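Local coordinates for protein nucleoside-diphosphate-sugar pyrophosphorylase (Vibrio cholerae, PDB 4EVW) that probably transfers a nucleotidyl group to a sugar phosphate, making a nucleoside-diphosphate sugar, at residues Phe44-Asn55 and Ile72-Glu83; Thr84-Thr92 and Gly201-Tyr209. The protein carries 1 engineered substitution. All coordinates share one frame; numbering follows the deposited sequence.

The two contacts follow one another along the chain: contact 1 joins two neighbouring parallel strands of the central sheet, and the second of these strands leads through a short loop into the helix whose first turn enters contact 2. Their centres lie about 17 Å apart, yet they touch, for Ile52 of contact 1 packs on the backbone of Thr90 and Val91 in contact 2. Both are partly buried, with a buried apolar part and a solvent-exposed margin. The difference lies in the chemistry. Residues 44-55 and 72-83 are held by a regular series of backbone bonds, whereas 84-92 and 201-209 share just two direct hydrogen bonds, supplemented by water bridges and by aliphatic packing around a helix start.

Contact 1 (Phe44-Asn55 and Ile72-Glu83); sequences FASTPFLFIVRN and IKQFYIAELHTE
Strands 49-54 and 75-80 pair in parallel within the central mixed sheet, with helix 59-70 connecting them. Phe49, Phe51 and Val53 each donate and accept a backbone hydrogen bond with residues 74-80; among these the Leu80 N to Val53 O bond, 2.7 Å, is almost straight at 177°. On its other side strand 49-54 bonds to strand 2-5.

Before the strands begin, Ile72 spreads its branches among three phenyl rings. Its CG1 lies over one face of Phe44, 3.7 Å from the ring centroid, while CD1 stands above the centre of the Phe49 ring, 4.2 Å from that centroid; both are CH-pi contacts. The same CD1 meets the edge of Phe51 at CZ. Ile72 CG2, anti to the backbone N (CG1 being at chi1 -63°), reaches Phe49 CD1 at 3.5 Å. Val37 of helix 32-37 joins this cluster, and Phe51 and Phe75 continue it to helix 59-70. The other face carries aliphatic contacts: Ile52 CG2 packs on Leu80 CD1 at 3.7 Å, and Leu50 CD1 rests against Tyr76 CB, on the face packed against helix 87-100.

Polar groups gather where the strands end. Glu83 CG lies over one face of the Arg54 guanidinium, and its OE2 is 3.9 Å from Arg54 NH2, a long salt bridge; the oxygen lies well out of the guanidinium plane, with no N-H pointing at it. A water joins Arg54 O to Glu79 OE1. Parallel neighbours linked by a helix in this way form the beta-alpha-beta crossover, consistent with the Rossmann-like fold of sugar nucleotidyltransferases.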
loop_
_atom_site.group_PDB
_atom_site.type_symbol
_atom_site.label_atom_id
_atom_site.label_comp_id
_atom_site.label_asym_id
_atom_site.label_seq_id
_atom_site.Cartn_x
_atom_site.Cartn_y
_atom_site.Cartn_z
ATOM N N PHE A 44 -11.273 -12.553 -1.598
ATOM C CA PHE A 44 -12.367 -12.128 -0.730
ATOM C C PHE A 44 -12.878 -13.210 0.218
ATOM O O PHE A 44 -13.299 -12.919 1.334
ATOM C CB PHE A 44 -13.546 -11.620 -1.573
ATOM C CG PHE A 44 -13.313 -10.276 -2.209
ATOM C CD1 PHE A 44 -12.166 -9.541 -1.927
ATOM C CD2 PHE A 44 -14.267 -9.729 -3.061
ATOM C CE1 PHE A 44 -11.973 -8.279 -2.482
ATOM C CE2 PHE A 44 -14.085 -8.469 -3.623
ATOM C CZ PHE A 44 -12.936 -7.741 -3.332
ATOM N N ALA A 45 -12.846 -14.459 -0.228
ATOM C CA ALA A 45 -13.361 -15.553 0.589
ATOM C C ALA A 45 -12.365 -16.161 1.571
ATOM O O ALA A 45 -12.759 -16.750 2.572
ATOM C CB ALA A 45 -13.894 -16.655 -0.329
ATOM N N SER A 46 -11.079 -15.980 1.299
ATOM C CA SER A 46 -10.021 -16.614 2.083
ATOM C C SER A 46 -9.053 -15.781 2.899
ATOM O O SER A 46 -8.450 -16.275 3.857
ATOM C CB SER A 46 -9.161 -17.429 1.124
ATOM O OG SER A 46 -8.478 -16.547 0.235
ATOM N N THR A 47 -8.883 -14.531 2.507
ATOM C CA THR A 47 -7.882 -13.684 3.131
ATOM C C THR A 47 -8.440 -12.518 3.920
ATOM O O THR A 47 -9.366 -11.851 3.476
ATOM C CB THR A 47 -6.957 -13.150 2.022
ATOM O OG1 THR A 47 -6.538 -14.246 1.199
ATOM C CG2 THR A 47 -5.738 -12.448 2.598
ATOM N N PRO A 48 -7.884 -12.259 5.112
ATOM C CA PRO A 48 -8.404 -11.129 5.885
ATOM C C PRO A 48 -7.934 -9.801 5.292
ATOM O O PRO A 48 -6.857 -9.722 4.694
ATOM C CB PRO A 48 -7.844 -11.379 7.284
ATOM C CG PRO A 48 -6.556 -12.101 7.012
ATOM C CD PRO A 48 -6.921 -13.050 5.899
ATOM N N PHE A 49 -8.761 -8.772 5.444
ATOM C CA PHE A 49 -8.440 -7.427 4.970
ATOM C C PHE A 49 -8.468 -6.488 6.165
ATOM O O PHE A 49 -9.340 -6.595 7.029
ATOM C CB PHE A 49 -9.483 -6.904 3.966
ATOM C CG PHE A 49 -9.382 -7.508 2.602
ATOM C CD1 PHE A 49 -9.689 -8.847 2.397
ATOM C CD2 PHE A 49 -8.976 -6.734 1.515
ATOM C CE1 PHE A 49 -9.596 -9.413 1.133
ATOM C CE2 PHE A 49 -8.878 -7.289 0.245
ATOM C CZ PHE A 49 -9.189 -8.633 0.053
ATOM N N LEU A 50 -7.509 -5.571 6.218
ATOM C CA LEU A 50 -7.476 -4.579 7.286
ATOM C C LEU A 50 -7.549 -3.216 6.618
ATOM O O LEU A 50 -6.650 -2.840 5.859
ATOM C CB LEU A 50 -6.184 -4.674 8.101
ATOM C CG LEU A 50 -5.940 -3.529 9.094
ATOM C CD1 LEU A 50 -7.038 -3.468 10.143
ATOM C CD2 LEU A 50 -4.590 -3.734 9.760
ATOM N N PHE A 51 -8.630 -2.488 6.885
ATOM C CA PHE A 51 -8.804 -1.157 6.323
ATOM C C PHE A 51 -8.471 -0.172 7.435
ATOM O O PHE A 51 -9.069 -0.220 8.510
ATOM C CB PHE A 51 -10.250 -0.975 5.854
ATOM C CG PHE A 51 -10.661 -1.952 4.779
ATOM C CD1 PHE A 51 -10.227 -1.787 3.467
ATOM C CD2 PHE A 51 -11.458 -3.046 5.085
ATOM C CE1 PHE A 51 -10.583 -2.703 2.471
ATOM C CE2 PHE A 51 -11.821 -3.970 4.097
ATOM C CZ PHE A 51 -11.380 -3.794 2.789
ATOM N N ILE A 52 -7.508 0.706 7.184
ATOM C CA ILE A 52 -7.109 1.681 8.191
ATOM C C ILE A 52 -7.595 3.034 7.722
ATOM O O ILE A 52 -7.082 3.603 6.761
ATOM C CB ILE A 52 -5.585 1.698 8.381
ATOM C CG1 ILE A 52 -5.083 0.266 8.600
ATOM C CG2 ILE A 52 -5.229 2.552 9.591
ATOM C CD1 ILE A 52 -3.564 0.128 8.563
ATOM N N VAL A 53 -8.604 3.537 8.416
ATOM C CA VAL A 53 -9.225 4.788 8.044
ATOM C C VAL A 53 -9.126 5.839 9.115
ATOM O O VAL A 53 -8.667 5.590 10.235
ATOM C CB VAL A 53 -10.720 4.590 7.780
ATOM C CG1 VAL A 53 -10.929 3.486 6.768
ATOM C CG2 VAL A 53 -11.419 4.230 9.089
ATOM N N ARG A 54 -9.605 7.019 8.760
ATOM C CA ARG A 54 -9.613 8.118 9.692
ATOM C C ARG A 54 -11.038 8.425 10.106
ATOM O O ARG A 54 -11.984 8.102 9.385
ATOM C CB ARG A 54 -9.000 9.328 9.052
ATOM C CG ARG A 54 -8.271 10.089 10.060
ATOM C CD ARG A 54 -7.205 10.882 9.428
ATOM N NE ARG A 54 -7.236 12.181 10.056
ATOM C CZ ARG A 54 -7.703 13.270 9.467
ATOM N NH1 ARG A 54 -8.164 13.216 8.220
ATOM N NH2 ARG A 54 -7.741 14.406 10.141
ATOM N N ASN A 55 -11.188 9.062 11.262
ATOM C CA ASN A 55 -12.511 9.398 11.770
ATOM C C ASN A 55 -13.127 10.610 11.083
ATOM O O ASN A 55 -13.547 11.555 11.744
ATOM C CB ASN A 55 -12.441 9.635 13.281
ATOM C CG ASN A 55 -11.562 10.812 13.650
ATOM O OD1 ASN A 55 -10.720 11.249 12.864
ATOM N ND2 ASN A 55 -11.744 11.325 14.863
ATOM N N ILE A 72 -16.418 -9.569 1.079
ATOM C CA ILE A 72 -15.170 -9.868 1.778
ATOM C C ILE A 72 -15.610 -10.534 3.078
ATOM O O ILE A 72 -16.260 -9.918 3.917
ATOM C CB ILE A 72 -14.360 -8.584 2.053
ATOM C CG1 ILE A 72 -13.954 -7.946 0.719
ATOM C CG2 ILE A 72 -13.110 -8.915 2.858
ATOM C CD1 ILE A 72 -13.207 -6.627 0.848
ATOM N N LYS A 73 -15.262 -11.806 3.229
ATOM C CA LYS A 73 -15.694 -12.577 4.386
ATOM C C LYS A 73 -15.029 -12.285 5.722
ATOM O O LYS A 73 -15.632 -12.502 6.770
ATOM C CB LYS A 73 -15.615 -14.068 4.048
ATOM C CG LYS A 73 -16.566 -14.446 2.909
ATOM C CD LYS A 73 -17.974 -13.904 3.195
ATOM C CE LYS A 73 -18.940 -14.118 2.035
ATOM N NZ LYS A 73 -20.289 -13.546 2.342
ATOM N N GLN A 74 -13.792 -11.803 5.704
ATOM C CA GLN A 74 -13.130 -11.466 6.954
ATOM C C GLN A 74 -12.396 -10.151 6.806
ATOM O O GLN A 74 -11.450 -10.034 6.025
ATOM C CB GLN A 74 -12.142 -12.557 7.384
ATOM C CG GLN A 74 -12.782 -13.778 8.030
ATOM C CD GLN A 74 -13.689 -13.435 9.211
ATOM O OE1 GLN A 74 -13.294 -12.719 10.137
ATOM N NE2 GLN A 74 -14.909 -13.959 9.185
ATOM N N PHE A 75 -12.852 -9.144 7.535
ATOM C CA PHE A 75 -12.174 -7.868 7.469
ATOM C C PHE A 75 -12.256 -7.129 8.782
ATOM O O PHE A 75 -13.149 -7.363 9.606
ATOM C CB PHE A 75 -12.703 -7.020 6.300
ATOM C CG PHE A 75 -14.117 -6.534 6.470
ATOM C CD1 PHE A 75 -14.380 -5.323 7.102
ATOM C CD2 PHE A 75 -15.186 -7.281 5.979
ATOM C CE1 PHE A 75 -15.689 -4.858 7.240
ATOM C CE2 PHE A 75 -16.498 -6.827 6.112
ATOM C CZ PHE A 75 -16.751 -5.613 6.742
ATOM N N TYR A 76 -11.291 -6.241 8.968
ATOM C CA TYR A 76 -11.178 -5.455 10.175
ATOM C C TYR A 76 -11.032 -4.003 9.785
ATOM O O TYR A 76 -10.509 -3.674 8.716
ATOM C CB TYR A 76 -9.940 -5.900 10.957
ATOM C CG TYR A 76 -9.861 -7.391 11.171
ATOM C CD1 TYR A 76 -10.575 -8.010 12.197
ATOM C CD2 TYR A 76 -9.079 -8.192 10.339
ATOM C CE1 TYR A 76 -10.507 -9.390 12.387
ATOM C CE2 TYR A 76 -9.006 -9.572 10.520
ATOM C CZ TYR A 76 -9.720 -10.163 11.545
ATOM O OH TYR A 76 -9.642 -11.528 11.727
ATOM N N ILE A 77 -11.504 -3.126 10.654
ATOM C CA ILE A 77 -11.396 -1.707 10.394
ATOM C C ILE A 77 -10.728 -1.077 11.598
ATOM O O ILE A 77 -11.158 -1.272 12.735
ATOM C CB ILE A 77 -12.777 -1.065 10.174
ATOM C CG1 ILE A 77 -13.413 -1.643 8.909
ATOM C CG2 ILE A 77 -12.635 0.454 10.060
ATOM C CD1 ILE A 77 -14.811 -1.125 8.642
ATOM N N ALA A 78 -9.651 -0.348 11.341
ATOM C CA ALA A 78 -8.926 0.332 12.398
ATOM C C ALA A 78 -9.155 1.806 12.121
ATOM O O ALA A 78 -8.766 2.319 11.073
ATOM C CB ALA A 78 -7.437 -0.006 12.326
ATOM N N GLU A 79 -9.808 2.490 13.048
ATOM C CA GLU A 79 -10.091 3.901 12.850
ATOM C C GLU A 79 -9.102 4.763 13.621
ATOM O O GLU A 79 -9.004 4.665 14.843
ATOM C CB GLU A 79 -11.525 4.209 13.286
ATOM C CG GLU A 79 -11.969 5.627 12.992
ATOM C CD GLU A 79 -13.381 5.902 13.474
ATOM O OE1 GLU A 79 -14.230 6.278 12.642
ATOM O OE2 GLU A 79 -13.639 5.744 14.687
ATOM N N LEU A 80 -8.360 5.596 12.898
ATOM C CA LEU A 80 -7.369 6.471 13.509
ATOM C C LEU A 80 -8.009 7.835 13.755
ATOM O O LEU A 80 -8.853 8.273 12.981
ATOM C CB LEU A 80 -6.154 6.596 12.586
ATOM C CG LEU A 80 -5.512 5.250 12.210
ATOM C CD1 LEU A 80 -4.183 5.488 11.498
ATOM C CD2 LEU A 80 -5.285 4.416 13.468
ATOM N N HIS A 81 -7.609 8.510 14.828
ATOM C CA HIS A 81 -8.208 9.802 15.149
ATOM C C HIS A 81 -7.333 11.024 14.881
ATOM O O HIS A 81 -7.782 12.159 15.047
ATOM C CB HIS A 81 -8.691 9.776 16.598
ATOM C CG HIS A 81 -9.726 8.726 16.859
ATOM N ND1 HIS A 81 -11.058 8.895 16.543
ATOM C CD2 HIS A 81 -9.617 7.471 17.358
ATOM C CE1 HIS A 81 -11.723 7.792 16.835
ATOM N NE2 HIS A 81 -10.871 6.911 17.332
ATOM N N THR A 82 -6.090 10.795 14.470
ATOM C CA THR A 82 -5.189 11.896 14.137
ATOM C C THR A 82 -4.593 11.598 12.772
ATOM O O THR A 82 -4.593 10.452 12.327
ATOM C CB THR A 82 -4.005 12.040 15.135
ATOM O OG1 THR A 82 -3.041 11.011 14.888
ATOM C CG2 THR A 82 -4.486 11.943 16.571
ATOM N N GLU A 83 -4.101 12.631 12.101
ATOM C CA GLU A 83 -3.466 12.444 10.807
ATOM C C GLU A 83 -2.137 11.765 11.123
ATOM O O GLU A 83 -1.615 11.922 12.227
ATOM C CB GLU A 83 -3.184 13.796 10.149
ATOM C CG GLU A 83 -4.407 14.642 9.861
ATOM C CD GLU A 83 -4.037 16.019 9.341
ATOM O OE1 GLU A 83 -2.981 16.141 8.684
ATOM O OE2 GLU A 83 -4.807 16.975 9.576
HETATM O O HOH W 1 -11.873 -12.458 3.561
HETATM O O HOH W 2 -14.370 6.972 10.105
#

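Contact 2 (Thr84-Thr92 and Gly201-Tyr209)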
loop_
_atom_site.group_PDB
_atom_site.type_symbol
_atom_site.label_atom_id
_atom_site.label_comp_id
_atom_site.label_asym_id
_atom_site.label_seq_id
_atom_site.Cartn_x
_atom_site.Cartn_y
_atom_site.Cartn_z
ATOM N N THR A 84 -1.595 11.010 10.173
ATOM C CA THR A 84 -0.307 10.361 10.393
ATOM C C THR A 84 0.737 11.028 9.506
ATOM O O THR A 84 0.411 11.881 8.685
ATOM C CB THR A 84 -0.338 8.862 10.047
ATOM O OG1 THR A 84 -0.483 8.707 8.631
ATOM C CG2 THR A 84 -1.497 8.167 10.766
ATOM N N ARG A 85 1.991 10.624 9.671
ATOM C CA ARG A 85 3.085 11.189 8.898
ATOM C C ARG A 85 3.268 10.474 7.561
ATOM O O ARG A 85 4.162 10.809 6.790
ATOM C CB ARG A 85 4.381 11.112 9.712
ATOM C CG ARG A 85 4.303 11.800 11.077
ATOM C CD ARG A 85 5.598 11.629 11.866
ATOM N NE ARG A 85 5.547 10.521 12.817
ATOM C CZ ARG A 85 6.613 10.004 13.424
ATOM N NH1 ARG A 85 7.824 10.488 13.176
ATOM N NH2 ARG A 85 6.469 9.011 14.291
ATOM N N GLY A 86 2.417 9.492 7.282
ATOM C CA GLY A 86 2.539 8.768 6.029
ATOM C C GLY A 86 2.056 7.335 6.140
ATOM O O GLY A 86 1.796 6.847 7.237
ATOM N N GLN A 87 1.950 6.652 5.007
ATOM C CA GLN A 87 1.461 5.273 4.992
ATOM C C GLN A 87 2.146 4.299 5.938
ATOM O O GLN A 87 1.493 3.406 6.476
ATOM C CB GLN A 87 1.519 4.695 3.577
ATOM C CG GLN A 87 0.529 5.310 2.607
ATOM C CD GLN A 87 0.521 4.589 1.274
ATOM O OE1 GLN A 87 1.422 3.802 0.976
ATOM N NE2 GLN A 87 -0.493 4.858 0.460
ATOM N N ALA A 88 3.454 4.444 6.137
ATOM C CA ALA A 88 4.150 3.524 7.025
ATOM C C ALA A 88 3.639 3.677 8.452
ATOM O O ALA A 88 3.474 2.686 9.162
ATOM C CB ALA A 88 5.665 3.759 6.968
ATOM N N GLU A 89 3.393 4.913 8.885
ATOM C CA GLU A 89 2.889 5.101 10.237
ATOM C C GLU A 89 1.438 4.624 10.307
ATOM O O GLU A 89 1.022 4.018 11.290
ATOM C CB GLU A 89 2.975 6.574 10.675
ATOM C CG GLU A 89 2.467 6.771 12.103
ATOM C CD GLU A 89 2.668 8.182 12.641
ATOM O OE1 GLU A 89 2.572 9.155 11.864
ATOM O OE2 GLU A 89 2.899 8.311 13.861
ATOM N N THR A 90 0.668 4.901 9.259
ATOM C CA THR A 90 -0.728 4.475 9.222
ATOM C C THR A 90 -0.810 2.964 9.419
ATOM O O THR A 90 -1.601 2.474 10.230
ATOM C CB THR A 90 -1.377 4.854 7.884
ATOM O OG1 THR A 90 -1.328 6.280 7.730
ATOM C CG2 THR A 90 -2.835 4.385 7.839
ATOM N N VAL A 91 0.013 2.226 8.681
ATOM C CA VAL A 91 0.032 0.774 8.796
ATOM C C VAL A 91 0.392 0.334 10.216
ATOM O O VAL A 91 -0.285 -0.514 10.800
ATOM C CB VAL A 91 1.025 0.165 7.788
ATOM C CG1 VAL A 91 1.264 -1.309 8.110
ATOM C CG2 VAL A 91 0.466 0.317 6.359
ATOM N N THR A 92 1.449 0.914 10.781
ATOM C CA THR A 92 1.851 0.549 12.142
ATOM C C THR A 92 0.740 0.828 13.161
ATOM O O THR A 92 0.446 -0.012 14.013
ATOM C CB THR A 92 3.139 1.301 12.557
ATOM O OG1 THR A 92 4.226 0.866 11.728
ATOM C CG2 THR A 92 3.478 1.026 14.019
ATOM N N GLY A 201 10.204 14.419 6.848
ATOM C CA GLY A 201 9.473 13.917 7.995
ATOM C C GLY A 201 8.451 12.851 7.645
ATOM O O GLY A 201 8.009 12.111 8.521
ATOM N N GLU A 202 8.070 12.765 6.374
ATOM C CA GLU A 202 7.083 11.772 5.954
ATOM C C GLU A 202 7.626 10.357 6.100
ATOM O O GLU A 202 8.810 10.109 5.886
ATOM C CB GLU A 202 6.657 11.995 4.498
ATOM C CG GLU A 202 5.801 13.234 4.262
ATOM C CD GLU A 202 6.618 14.510 4.169
ATOM O OE1 GLU A 202 7.864 14.426 4.125
ATOM O OE2 GLU A 202 6.010 15.600 4.128
ATOM N N LEU A 203 6.745 9.430 6.452
ATOM C CA LEU A 203 7.140 8.042 6.643
ATOM C C LEU A 203 6.494 7.143 5.592
ATOM O O LEU A 203 5.320 6.781 5.696
ATOM C CB LEU A 203 6.750 7.591 8.052
ATOM C CG LEU A 203 7.370 8.412 9.185
ATOM C CD1 LEU A 203 6.871 7.898 10.532
ATOM C CD2 LEU A 203 8.887 8.312 9.108
ATOM N N TYR A 204 7.281 6.798 4.580
ATOM C CA TYR A 204 6.826 5.960 3.476
ATOM C C TYR A 204 7.209 4.499 3.680
ATOM O O TYR A 204 8.130 4.191 4.434
ATOM C CB TYR A 204 7.428 6.477 2.174
ATOM C CG TYR A 204 7.058 7.911 1.879
ATOM C CD1 TYR A 204 5.720 8.294 1.762
ATOM C CD2 TYR A 204 8.039 8.887 1.717
ATOM C CE1 TYR A 204 5.370 9.613 1.489
ATOM C CE2 TYR A 204 7.698 10.211 1.444
ATOM C CZ TYR A 204 6.362 10.565 1.330
ATOM O OH TYR A 204 6.017 11.868 1.053
ATOM N N ILE A 205 6.513 3.603 2.984
ATOM C CA ILE A 205 6.768 2.171 3.116
ATOM C C ILE A 205 8.035 1.656 2.427
ATOM O O ILE A 205 8.795 0.892 3.018
ATOM C CB ILE A 205 5.584 1.337 2.559
ATOM C CG1 ILE A 205 4.272 1.741 3.243
ATOM C CG2 ILE A 205 5.876 -0.166 2.754
ATOM C CD1 ILE A 205 3.990 1.030 4.539
ATOM N N ALA A 206 8.259 2.059 1.178
ATOM C CA ALA A 206 9.414 1.572 0.424
ATOM C C ALA A 206 10.753 1.621 1.167
ATOM O O ALA A 206 11.510 0.653 1.148
ATOM C CB ALA A 206 9.514 2.308 -0.922
ATOM N N PRO A 207 11.064 2.745 1.829
ATOM C CA PRO A 207 12.335 2.846 2.562
ATOM C C PRO A 207 12.521 1.768 3.636
ATOM O O PRO A 207 13.649 1.415 3.983
ATOM C CB PRO A 207 12.268 4.242 3.182
ATOM C CG PRO A 207 11.480 5.012 2.185
ATOM C CD PRO A 207 10.375 4.048 1.794
ATOM N N LEU A 208 11.414 1.247 4.163
ATOM C CA LEU A 208 11.494 0.232 5.206
ATOM C C LEU A 208 12.247 -1.008 4.763
ATOM O O LEU A 208 12.879 -1.674 5.578
ATOM C CB LEU A 208 10.089 -0.167 5.696
ATOM C CG LEU A 208 9.279 0.959 6.339
ATOM C CD1 LEU A 208 8.011 0.399 6.991
ATOM C CD2 LEU A 208 10.139 1.661 7.373
ATOM N N TYR A 209 12.196 -1.324 3.476
ATOM C CA TYR A 209 12.892 -2.508 2.997
ATOM C C TYR A 209 14.408 -2.423 3.186
ATOM O O TYR A 209 15.075 -3.444 3.320
ATOM C CB TYR A 209 12.539 -2.765 1.532
ATOM C CG TYR A 209 11.158 -3.356 1.358
ATOM C CD1 TYR A 209 10.930 -4.721 1.555
ATOM C CD2 TYR A 209 10.080 -2.551 0.996
ATOM C CE1 TYR A 209 9.664 -5.267 1.386
ATOM C CE2 TYR A 209 8.806 -3.087 0.825
ATOM C CZ TYR A 209 8.608 -4.442 1.017
ATOM O OH TYR A 209 7.354 -4.967 0.809
HETATM O O HOH W 3 8.699 12.021 11.245
HETATM O O HOH W 4 4.435 4.610 1.218
#
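Ala88 O is gripped by two groups of Thr92, the backbone N and OG1, which approach from opposite faces of its carbonyl plane; Tyr183 OH of helix 180-191 is a further partner. This same alanine meets segment 201-209 through its other backbone polar atom: Ala88 N donates to Leu203 O at 3.0 Å, with the donor tilted 31° from the carbonyl plane. A second bond runs the other way, from Leu203 N to Arg85 O at 2.9 Å, entering from above the carbonyl plane. Between them sits Gly86, the N-cap of helix 87-100, which at phi 150° brings its CA to 3.4 Å from Leu203 O, a CA-H...O contact.

Arg85 and Leu203 lie side by side and point the same way. The arginine chain bends at chi3 (-97°), which lays its guanidinium over Leu203 CD1; this methyl faces the centre of the flat group, 3.6 Å from CZ. In the plane at the group's edge lie Glu89 OE2 and a water, which is 2.6 Å from Arg85 NH1 and leads to Gly201 O. Separately, the backbone Arg85 N donates to Glu89 OE1 at 2.7 Å, and NE adds a weak bond to the same oxygen as part of a salt bridge.

Farther along, Ile205 turns its CD1 back to the helix, 3.5 Å from Ala88 CA, and Val91, its side chain crossing that of Ile205 at about a right angle, brings CG2 to the same methyl. Ala88 CB fits among Leu203, Ile205 and Leu208, and a water spans Gln87 OE1 and Ile205 N.

Two reciprocal backbone bonds therefore fix segment 201-209 against the helix start, and one face of a charged group lies on a leucine while NE and NH1 keep polar partners. Tyr204 O is buried without a partner in the model, 3.6 Å from Ala88 CB, so this part of the contact rests on apolar packing.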